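Local structure of beta-galactosidase (6Y2K) at residues 238-242 and 309-314; 106-110 and 155-159; 9-13 and 353-359; 607-611 and 622-626. The protein hydrolyses terminal beta-D-galactose from beta-galactosides as a cold-active, thermally stable GH42 enzyme that assembles into a hexamer. Where two conformers were deposited one is given. Numbering follows the deposited sequence.

Contacts 1, 2 and 3 belong to the TIM-barrel part of the chain, whereas contact 4 forms the open end of the hairpin 610-615/618-623 in the small C-terminal antiparallel sheet. Contact 1 lies inside the barrel and ends at Glu314, on the seventh strand in the presumed active site; its side chain is about 4 Å from a bound glycerol, probably from the crystallisation liquor. Contact 3 joins the loops after the first and eighth strands, its centre about 22 Å from that of contact 1. Contact 2 ties an outer loop to a helix, about 27 Å from contact 1 and about 34 Å from contact 3 between centres. Contact 4 is about 46 Å from contact 2, centre to centre.

Contact 1: 238-242 and 309-314; sequences DLVHN and RLWIME
Strand 238-242 runs at 47° to segment 309-314, facing it across the barrel interior with strand 261-266 between them in the sheet. Segment 309-314 is extended through 310-312 and turns a corner at Met313 (phi/psi -74/-33); the closest CA pair is Asn242 and Met313, 6.2 Å apart. Asp238 (chi1 m) opens with a two-pronged salt bridge: Arg309 NH1 donates to Asp238 OD1 at 2.9 Å and Arg309 NH2 to Asp238 OD2 at 3.1 Å. Arg309 NE is held by Glu347, which also binds the Trp311 indole nitrogen. Val240 (chi1 p) places CG1 4.0 Å from Trp311 CZ3 and 3.7 Å from Met313 CE. At Asn242 (chi1 p), CB meets Met313 CB at 3.9 Å, while ND2 gives a weak 3.3 Å bond to Glu314 OE2; Asn141 is the stronger partner of ND2, and Tyr267 and Arg33 hold Glu314. The TIM-barrel core is thus layered: charge, an apolar middle, then a polar network around Glu314, probably the nucleophile, as in other GH42 enzymes.

Contact 2: 106-110 and 155-159; sequences YTFAS and ADLAA
The methyl group of Ala109 overlaps the first turns of helix 154-168, with Ala109 CB 4.1 Å from Ala159 CB, 4.4 Å from Ala155 CB and 3.6 Å from Ala155 O. One turn of helix separates the two alanines, so the methyl lies against the ridge they make. The CA atoms of Ala109 and Asp156 come within 5.3 Å, and those of Ser110 and Ala155 within 5.7 Å. Residues 107-110 form a type I turn, closed by Ser110 N to Thr107 O at 3.1 Å. Thr107 (chi1 t) adds an ST turn, its OG1 accepting from Ala109 N at 3.1 Å. The same Thr107 OG1 donates to Asp156 OD1 in a very short 2.5 Å bond; Asp156 (chi1 m) uses its OD2 for Ser151 OG and Ala153 N. A water donates to Ala109 O at 2.8 Å and to Ala155 O at 2.7 Å, bridging the backbones. Ser110, its OG taking the backbone N of Tyr113, N-caps helix 111-128, which lies in the connection between barrel strands 67-71 and 134-138; helix 154-168 follows strand 134-138. The contact thus packs two barrel connections together outside the strands, and Gln218 of helix 205-233 touches both Phe108 and Ala159.

Contact 3: 9-13 and 353-359; sequences PEHWP and RWRQAPF
Trp12 and His11 give up most surface here: His11 ends the 3-10 segment 9-11 and Trp12 follows it, Trp12 N bonding Pro9 O at 3.1 Å. From the loop after the last barrel strand, Arg355 answers Trp12, and Arg353 and Phe359 answer His11. The backbones stay well apart, the nearest CA atoms being those of His11 and Ala357 at 7.7 Å. Trp12 (chi1 m, chi2 110°) carries the guanidinium of Arg355 flat on one face, planes at 5° and centres 3.9 Å apart. This is an off-centre cation-pi contact, joined by a CH-pi contact in which Arg355 CD stands 3.5 Å from the centroid of the six-membered ring. The extended Arg355 chain (chi1 to chi3 all t) makes this reach possible, and its NH2 also bonds Pro371 O. Gln356 O meets the indole edge, 3.5 Å from Trp12 CH2; Pro358 CD packs 3.8 Å from the same Trp12 CH2. His11 (chi1 m) accepts at ND1 from Arg353 NH2 at 2.8 Å, while Phe359 turns its edge to the imidazole face, centroids 5.4 Å apart and planes at 73°. A non-proline cis peptide precedes Arg353. Val181 and Gly179 of a second subunit pack on His11 and Phe359, so these loops also border a hexamer interface. Chemically, two arginines are each matched to an aromatic partner: one charge rests on a pi face, the other donates to a histidine.

Contact 4: 607-611 and 622-626; sequences PKGVR and FNYSS
Gly609 stands where no larger residue would fit: a CB built on it would fall 2.9 Å from Ser625 CB, a clash, and its phi/psi of 82/1 is the left-handed conformation of the third residue in the type II turn Pro607-Val610. That turn is closed by Val610 N to Pro607 O at 3.1 Å. Gly609 O then accepts from Tyr624 N at 2.7 Å. Val610 and Asn623 form a non-hydrogen-bonded antiparallel pair (CA-CA 4.6 Å), with Val610 CA 3.2 Å from Phe622 O in a CA-H...O contact; Arg611 and Phe622 form a hydrogen-bonded pair (CA-CA 5.2 Å), Arg611 N to Phe622 O at 3.0 Å and Phe622 N to Arg611 O at 2.9 Å. This is the open end of the beta hairpin 610-615/618-623, which includes an outermost strand of the four-stranded C-terminal sheet. Asn623 (chi1 t) makes an Asx turn, its OD1 taking Ser625 N at 3.0 Å and Ser625 OG at 2.6 Å. On the Arg611-Phe622 face, Arg611 CG lies 4.0 Å from Tyr624 CE1, while Arg611 NE bridges to Asp293. Phe622 and Tyr624 pack on helix 333-343, where Tyr624 OH bonds Glu340.

Contact 1: 238-242 and 309-314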
# COMPACT_ATOMS: atom_id res chain seq x y z
N ASP A 238 43.62 -19.05 -34.98
CA ASP A 238 42.90 -17.90 -34.44
C ASP A 238 43.26 -17.68 -32.98
O ASP A 238 43.12 -18.58 -32.17
CB ASP A 238 41.38 -18.10 -34.53
CG ASP A 238 40.85 -18.05 -35.95
OD1 ASP A 238 41.34 -17.25 -36.76
OD2 ASP A 238 39.89 -18.78 -36.23
N LEU A 239 43.76 -16.49 -32.66
CA LEU A 239 44.06 -16.13 -31.28
C LEU A 239 42.87 -15.36 -30.71
O LEU A 239 42.38 -14.41 -31.33
CB LEU A 239 45.35 -15.30 -31.21
CG LEU A 239 46.56 -15.92 -31.94
CD1 LEU A 239 47.79 -15.07 -31.75
CD2 LEU A 239 46.82 -17.34 -31.47
N VAL A 240 42.42 -15.80 -29.54
CA VAL A 240 41.18 -15.32 -28.94
C VAL A 240 41.38 -15.16 -27.44
O VAL A 240 42.24 -15.83 -26.85
CB VAL A 240 40.01 -16.30 -29.26
CG1 VAL A 240 40.24 -17.69 -28.69
CG2 VAL A 240 38.66 -15.75 -28.80
N HIS A 241 40.61 -14.26 -26.84
CA HIS A 241 40.46 -14.22 -25.40
C HIS A 241 38.97 -14.24 -25.03
O HIS A 241 38.12 -13.83 -25.83
CB HIS A 241 41.15 -13.00 -24.77
CG HIS A 241 41.15 -13.05 -23.28
ND1 HIS A 241 41.95 -13.92 -22.57
CD2 HIS A 241 40.36 -12.44 -22.37
CE1 HIS A 241 41.68 -13.81 -21.28
NE2 HIS A 241 40.71 -12.92 -21.13
N ASN A 242 38.67 -14.76 -23.83
CA ASN A 242 37.29 -14.87 -23.35
C ASN A 242 36.95 -13.76 -22.35
O ASN A 242 37.37 -13.78 -21.20
CB ASN A 242 36.97 -16.29 -22.82
CG ASN A 242 37.88 -16.73 -21.67
OD1 ASN A 242 39.04 -16.33 -21.57
ND2 ASN A 242 37.33 -17.58 -20.80
N ARG A 309 34.59 -10.24 -35.78
CA ARG A 309 34.61 -11.66 -35.39
C ARG A 309 34.27 -11.89 -33.91
O ARG A 309 35.02 -11.48 -33.00
CB ARG A 309 35.98 -12.25 -35.72
CG ARG A 309 36.30 -12.19 -37.21
CD ARG A 309 37.47 -13.09 -37.57
NE ARG A 309 37.16 -14.50 -37.31
CZ ARG A 309 38.07 -15.47 -37.22
NH1 ARG A 309 39.37 -15.21 -37.35
NH2 ARG A 309 37.68 -16.72 -37.00
N LEU A 310 33.13 -12.55 -33.69
CA LEU A 310 32.55 -12.78 -32.37
C LEU A 310 32.34 -14.26 -32.16
O LEU A 310 31.78 -14.91 -33.04
CB LEU A 310 31.17 -12.11 -32.30
CG LEU A 310 30.28 -12.39 -31.08
CD1 LEU A 310 30.89 -11.78 -29.83
CD2 LEU A 310 28.87 -11.85 -31.30
N TRP A 311 32.80 -14.78 -31.02
CA TRP A 311 32.41 -16.10 -30.51
C TRP A 311 31.80 -15.93 -29.12
O TRP A 311 32.03 -14.93 -28.44
CB TRP A 311 33.62 -17.04 -30.35
CG TRP A 311 34.39 -17.42 -31.58
CD1 TRP A 311 34.10 -17.13 -32.88
CD2 TRP A 311 35.58 -18.21 -31.61
NE1 TRP A 311 35.05 -17.66 -33.72
CE2 TRP A 311 35.97 -18.34 -32.96
CE3 TRP A 311 36.37 -18.81 -30.62
CZ2 TRP A 311 37.12 -19.04 -33.35
CZ3 TRP A 311 37.52 -19.51 -31.00
CH2 TRP A 311 37.88 -19.63 -32.36
N ILE A 312 31.02 -16.93 -28.70
CA ILE A 312 30.68 -17.09 -27.30
C ILE A 312 31.49 -18.30 -26.85
O ILE A 312 31.20 -19.42 -27.26
CB ILE A 312 29.16 -17.31 -27.07
CG1 ILE A 312 28.38 -15.98 -27.16
CG2 ILE A 312 28.89 -17.90 -25.68
CD1 ILE A 312 28.51 -15.23 -28.47
N MET A 313 32.53 -18.07 -26.04
CA MET A 313 33.39 -19.15 -25.56
C MET A 313 32.72 -19.97 -24.47
O MET A 313 32.98 -21.17 -24.37
CB MET A 313 34.71 -18.59 -25.02
CG MET A 313 35.77 -19.64 -24.74
SD MET A 313 36.33 -20.45 -26.26
CE MET A 313 37.43 -19.19 -26.88
N GLU A 314 31.88 -19.34 -23.65
CA GLU A 314 31.18 -20.02 -22.55
C GLU A 314 29.71 -19.60 -22.51
O GLU A 314 29.39 -18.44 -22.23
CB GLU A 314 31.84 -19.71 -21.19
CG GLU A 314 33.32 -20.05 -21.08
CD GLU A 314 33.94 -19.69 -19.74
OE1 GLU A 314 33.18 -19.36 -18.81
OE2 GLU A 314 35.19 -19.72 -19.61

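Contact 2: 106-110 and 155-159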
# COMPACT_ATOMS: atom_id res chain seq x y z
N TYR A 106 47.66 -13.47 -9.43
CA TYR A 106 48.82 -12.71 -9.86
C TYR A 106 48.41 -11.29 -10.19
O TYR A 106 47.24 -11.03 -10.53
CB TYR A 106 49.49 -13.35 -11.08
CG TYR A 106 48.66 -13.40 -12.36
CD1 TYR A 106 48.66 -12.33 -13.26
CD2 TYR A 106 47.90 -14.53 -12.69
CE1 TYR A 106 47.91 -12.37 -14.44
CE2 TYR A 106 47.14 -14.57 -13.85
CZ TYR A 106 47.16 -13.50 -14.73
OH TYR A 106 46.41 -13.55 -15.89
N THR A 107 49.36 -10.37 -10.10
CA THR A 107 49.19 -9.04 -10.68
C THR A 107 49.81 -9.04 -12.07
O THR A 107 50.91 -9.58 -12.27
CB THR A 107 49.74 -7.88 -9.84
OG1 THR A 107 49.81 -6.70 -10.67
CG2 THR A 107 51.13 -8.17 -9.25
N PHE A 108 49.11 -8.41 -13.02
CA PHE A 108 49.59 -8.24 -14.40
C PHE A 108 50.90 -7.44 -14.47
O PHE A 108 51.62 -7.51 -15.49
CB PHE A 108 48.53 -7.50 -15.24
CG PHE A 108 47.30 -8.31 -15.53
CD1 PHE A 108 47.28 -9.18 -16.60
CD2 PHE A 108 46.15 -8.17 -14.75
CE1 PHE A 108 46.15 -9.92 -16.90
CE2 PHE A 108 45.01 -8.92 -15.04
CZ PHE A 108 45.01 -9.79 -16.11
N ALA A 109 51.22 -6.67 -13.42
CA ALA A 109 52.46 -5.88 -13.37
C ALA A 109 53.71 -6.70 -13.03
O ALA A 109 54.82 -6.18 -13.18
CB ALA A 109 52.32 -4.73 -12.38
N SER A 110 53.53 -7.94 -12.57
CA SER A 110 54.65 -8.77 -12.12
C SER A 110 55.53 -9.18 -13.29
O SER A 110 55.11 -9.96 -14.14
CB SER A 110 54.15 -10.03 -11.41
OG SER A 110 55.25 -10.86 -11.05
N ALA A 155 54.93 -4.20 -7.09
CA ALA A 155 55.11 -4.34 -8.54
C ALA A 155 54.21 -3.40 -9.35
O ALA A 155 54.63 -2.87 -10.37
CB ALA A 155 54.87 -5.79 -8.97
N ASP A 156 52.99 -3.18 -8.86
CA ASP A 156 52.04 -2.28 -9.52
C ASP A 156 52.52 -0.82 -9.43
O ASP A 156 52.38 -0.06 -10.39
CB ASP A 156 50.65 -2.39 -8.88
CG ASP A 156 50.13 -3.82 -8.88
OD1 ASP A 156 49.78 -4.30 -9.98
OD2 ASP A 156 50.08 -4.44 -7.78
N LEU A 157 53.07 -0.45 -8.28
CA LEU A 157 53.58 0.91 -8.08
C LEU A 157 54.81 1.17 -8.95
O LEU A 157 54.95 2.25 -9.52
CB LEU A 157 53.93 1.15 -6.62
CG LEU A 157 54.42 2.56 -6.24
CD1 LEU A 157 53.50 3.64 -6.77
CD2 LEU A 157 54.53 2.65 -4.73
N ALA A 158 55.69 0.17 -9.04
CA ALA A 158 56.89 0.26 -9.86
C ALA A 158 56.53 0.47 -11.33
O ALA A 158 57.08 1.35 -11.99
CB ALA A 158 57.76 -0.97 -9.69
N ALA A 159 55.58 -0.33 -11.83
CA ALA A 159 55.10 -0.17 -13.20
C ALA A 159 54.42 1.19 -13.43
O ALA A 159 54.59 1.79 -14.50
CB ALA A 159 54.15 -1.31 -13.57
O HOH W 1 56.35 -4.06 -12.09

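Contact 3: 9-13 and 353-359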
# COMPACT_ATOMS: atom_id res chain seq x y z
N PRO A 9 39.41 -32.92 -20.03
CA PRO A 9 39.82 -34.33 -20.04
C PRO A 9 40.63 -34.73 -18.80
O PRO A 9 40.48 -35.85 -18.30
CB PRO A 9 40.66 -34.46 -21.31
CG PRO A 9 41.10 -33.08 -21.62
CD PRO A 9 40.01 -32.17 -21.14
N GLU A 10 41.43 -33.79 -18.27
CA GLU A 10 42.17 -34.01 -17.03
C GLU A 10 41.30 -34.23 -15.76
O GLU A 10 41.83 -34.65 -14.72
CB GLU A 10 43.21 -32.88 -16.80
CG GLU A 10 42.68 -31.55 -16.27
CD GLU A 10 42.19 -30.57 -17.32
OE1 GLU A 10 41.79 -30.97 -18.45
OE2 GLU A 10 42.20 -29.36 -16.99
N HIS A 11 40.00 -33.94 -15.83
CA HIS A 11 39.08 -34.24 -14.73
C HIS A 11 38.45 -35.63 -14.78
O HIS A 11 37.77 -36.02 -13.82
CB HIS A 11 37.96 -33.20 -14.67
CG HIS A 11 38.45 -31.81 -14.38
ND1 HIS A 11 37.61 -30.72 -14.38
CD2 HIS A 11 39.69 -31.34 -14.11
CE1 HIS A 11 38.32 -29.63 -14.12
NE2 HIS A 11 39.58 -29.98 -13.95
N TRP A 12 38.65 -36.37 -15.87
CA TRP A 12 37.95 -37.64 -16.12
C TRP A 12 38.94 -38.76 -16.44
O TRP A 12 39.97 -38.50 -17.05
CB TRP A 12 36.92 -37.50 -17.26
CG TRP A 12 36.03 -36.29 -17.10
CD1 TRP A 12 36.04 -35.16 -17.87
CD2 TRP A 12 35.05 -36.08 -16.08
NE1 TRP A 12 35.11 -34.26 -17.39
CE2 TRP A 12 34.50 -34.79 -16.29
CE3 TRP A 12 34.58 -36.84 -15.01
CZ2 TRP A 12 33.50 -34.25 -15.47
CZ3 TRP A 12 33.57 -36.31 -14.18
CH2 TRP A 12 33.04 -35.03 -14.43
N PRO A 13 38.62 -40.01 -16.06
CA PRO A 13 39.51 -41.10 -16.46
C PRO A 13 39.62 -41.23 -17.99
O PRO A 13 38.66 -40.93 -18.70
CB PRO A 13 38.89 -42.36 -15.84
CG PRO A 13 37.52 -41.97 -15.39
CD PRO A 13 37.46 -40.47 -15.27
N ARG A 353 30.06 -26.44 -18.70
CA ARG A 353 31.05 -27.30 -19.34
C ARG A 353 30.39 -28.52 -19.97
O ARG A 353 29.16 -28.63 -20.00
CB ARG A 353 32.11 -27.74 -18.33
CG ARG A 353 31.62 -27.78 -16.89
CD ARG A 353 32.77 -27.92 -15.91
NE ARG A 353 33.45 -29.20 -16.06
CZ ARG A 353 34.53 -29.56 -15.36
NH1 ARG A 353 35.05 -28.73 -14.47
NH2 ARG A 353 35.09 -30.75 -15.56
N TRP A 354 31.21 -29.43 -20.49
CA TRP A 354 30.71 -30.64 -21.12
C TRP A 354 30.03 -31.56 -20.11
O TRP A 354 28.95 -32.09 -20.35
CB TRP A 354 31.84 -31.38 -21.83
CG TRP A 354 31.52 -32.81 -22.14
CD1 TRP A 354 32.05 -33.92 -21.55
CD2 TRP A 354 30.59 -33.29 -23.13
NE1 TRP A 354 31.51 -35.06 -22.10
CE2 TRP A 354 30.61 -34.70 -23.07
CE3 TRP A 354 29.75 -32.67 -24.05
CZ2 TRP A 354 29.82 -35.49 -23.90
CZ3 TRP A 354 28.96 -33.46 -24.87
CH2 TRP A 354 29.00 -34.85 -24.79
N ARG A 355 30.69 -31.74 -18.96
CA ARG A 355 30.15 -32.60 -17.90
C ARG A 355 30.37 -31.93 -16.55
O ARG A 355 31.48 -31.52 -16.23
CB ARG A 355 30.86 -33.95 -17.95
CG ARG A 355 30.38 -34.99 -16.95
CD ARG A 355 31.14 -36.29 -17.16
NE ARG A 355 30.88 -37.24 -16.08
CZ ARG A 355 31.46 -38.42 -15.95
NH1 ARG A 355 32.35 -38.86 -16.84
NH2 ARG A 355 31.15 -39.19 -14.91
N GLN A 356 29.29 -31.80 -15.78
CA GLN A 356 29.33 -31.17 -14.45
C GLN A 356 30.32 -31.91 -13.55
O GLN A 356 30.24 -33.13 -13.42
CB GLN A 356 27.92 -31.20 -13.83
CG GLN A 356 27.81 -30.63 -12.43
CD GLN A 356 26.39 -30.68 -11.88
OE1 GLN A 356 25.41 -30.85 -12.63
NE2 GLN A 356 26.26 -30.51 -10.57
N ALA A 357 31.26 -31.17 -12.94
CA ALA A 357 32.30 -31.80 -12.12
C ALA A 357 31.75 -32.13 -10.73
O ALA A 357 30.98 -31.35 -10.19
CB ALA A 357 33.50 -30.89 -12.01
N PRO A 358 32.13 -33.29 -10.15
CA PRO A 358 31.64 -33.63 -8.81
C PRO A 358 32.47 -33.04 -7.66
O PRO A 358 32.10 -33.23 -6.49
CB PRO A 358 31.71 -35.15 -8.81
CG PRO A 358 32.92 -35.44 -9.62
CD PRO A 358 32.94 -34.39 -10.71
N PHE A 359 33.55 -32.33 -7.98
CA PHE A 359 34.47 -31.76 -6.98
C PHE A 359 34.74 -30.28 -7.25
O PHE A 359 34.45 -29.77 -8.34
CB PHE A 359 35.81 -32.53 -6.96
CG PHE A 359 36.41 -32.74 -8.32
CD1 PHE A 359 37.09 -31.72 -8.97
CD2 PHE A 359 36.26 -33.96 -8.98
CE1 PHE A 359 37.62 -31.90 -10.24
CE2 PHE A 359 36.79 -34.16 -10.24
CZ PHE A 359 37.47 -33.12 -10.87

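Contact 4: 607-611 and 622-626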
# COMPACT_ATOMS: atom_id res chain seq x y z
N PRO A 607 6.28 -5.88 -28.96
CA PRO A 607 5.63 -6.32 -27.72
C PRO A 607 6.64 -6.50 -26.58
O PRO A 607 7.84 -6.69 -26.85
CB PRO A 607 5.00 -7.67 -28.09
CG PRO A 607 4.91 -7.68 -29.59
CD PRO A 607 6.03 -6.82 -30.07
N LYS A 608 6.16 -6.44 -25.34
CA LYS A 608 7.02 -6.58 -24.17
C LYS A 608 7.72 -7.93 -24.18
O LYS A 608 7.08 -8.97 -24.37
CB LYS A 608 6.22 -6.47 -22.87
CG LYS A 608 5.71 -5.07 -22.55
CD LYS A 608 5.16 -5.03 -21.12
CE LYS A 608 4.47 -3.70 -20.83
NZ LYS A 608 5.42 -2.57 -20.64
N GLY A 609 9.04 -7.90 -23.97
CA GLY A 609 9.85 -9.11 -23.94
C GLY A 609 10.28 -9.66 -25.29
O GLY A 609 10.96 -10.68 -25.35
N VAL A 610 9.89 -8.99 -26.38
CA VAL A 610 10.21 -9.43 -27.74
C VAL A 610 11.38 -8.62 -28.29
O VAL A 610 11.53 -7.43 -27.99
CB VAL A 610 8.97 -9.34 -28.66
CG1 VAL A 610 9.32 -9.63 -30.12
CG2 VAL A 610 7.89 -10.31 -28.19
N ARG A 611 12.23 -9.29 -29.06
CA ARG A 611 13.38 -8.67 -29.69
C ARG A 611 13.52 -9.25 -31.08
O ARG A 611 13.08 -10.38 -31.33
CB ARG A 611 14.65 -8.95 -28.88
CG ARG A 611 14.69 -8.33 -27.48
CD ARG A 611 14.84 -6.82 -27.59
NE ARG A 611 15.07 -6.19 -26.30
CZ ARG A 611 14.11 -5.84 -25.43
NH1 ARG A 611 12.82 -6.10 -25.67
NH2 ARG A 611 14.45 -5.26 -24.29
N PHE A 622 12.71 -13.24 -31.16
CA PHE A 622 12.90 -13.84 -29.83
C PHE A 622 11.82 -13.37 -28.86
O PHE A 622 11.42 -12.21 -28.87
CB PHE A 622 14.27 -13.42 -29.26
CG PHE A 622 15.40 -13.76 -30.17
CD1 PHE A 622 15.96 -15.03 -30.15
CD2 PHE A 622 15.89 -12.83 -31.08
CE1 PHE A 622 16.99 -15.36 -31.02
CE2 PHE A 622 16.92 -13.15 -31.94
CZ PHE A 622 17.47 -14.42 -31.90
N ASN A 623 11.35 -14.28 -28.00
CA ASN A 623 10.37 -13.93 -26.97
C ASN A 623 10.94 -14.34 -25.62
O ASN A 623 10.97 -15.51 -25.28
CB ASN A 623 9.03 -14.64 -27.24
CG ASN A 623 7.94 -14.27 -26.24
OD1 ASN A 623 8.12 -13.40 -25.38
ND2 ASN A 623 6.80 -14.93 -26.37
N TYR A 624 11.37 -13.33 -24.85
CA TYR A 624 11.87 -13.51 -23.49
C TYR A 624 10.78 -13.47 -22.41
O TYR A 624 11.07 -13.69 -21.24
CB TYR A 624 12.94 -12.44 -23.18
CG TYR A 624 14.19 -12.51 -24.05
CD1 TYR A 624 14.21 -11.94 -25.32
CD2 TYR A 624 15.35 -13.13 -23.59
CE1 TYR A 624 15.33 -12.00 -26.12
CE2 TYR A 624 16.49 -13.20 -24.39
CZ TYR A 624 16.47 -12.63 -25.66
OH TYR A 624 17.58 -12.69 -26.48
N SER A 625 9.52 -13.18 -22.79
CA SER A 625 8.40 -13.14 -21.84
C SER A 625 7.91 -14.55 -21.54
O SER A 625 8.35 -15.52 -22.17
CB SER A 625 7.24 -12.30 -22.41
OG SER A 625 6.48 -13.01 -23.38
N SER A 626 6.97 -14.64 -20.58
CA SER A 626 6.38 -15.92 -20.16
C SER A 626 5.09 -16.28 -20.92
O SER A 626 4.45 -17.27 -20.60
CB SER A 626 6.10 -15.88 -18.65
OG SER A 626 5.27 -14.78 -18.31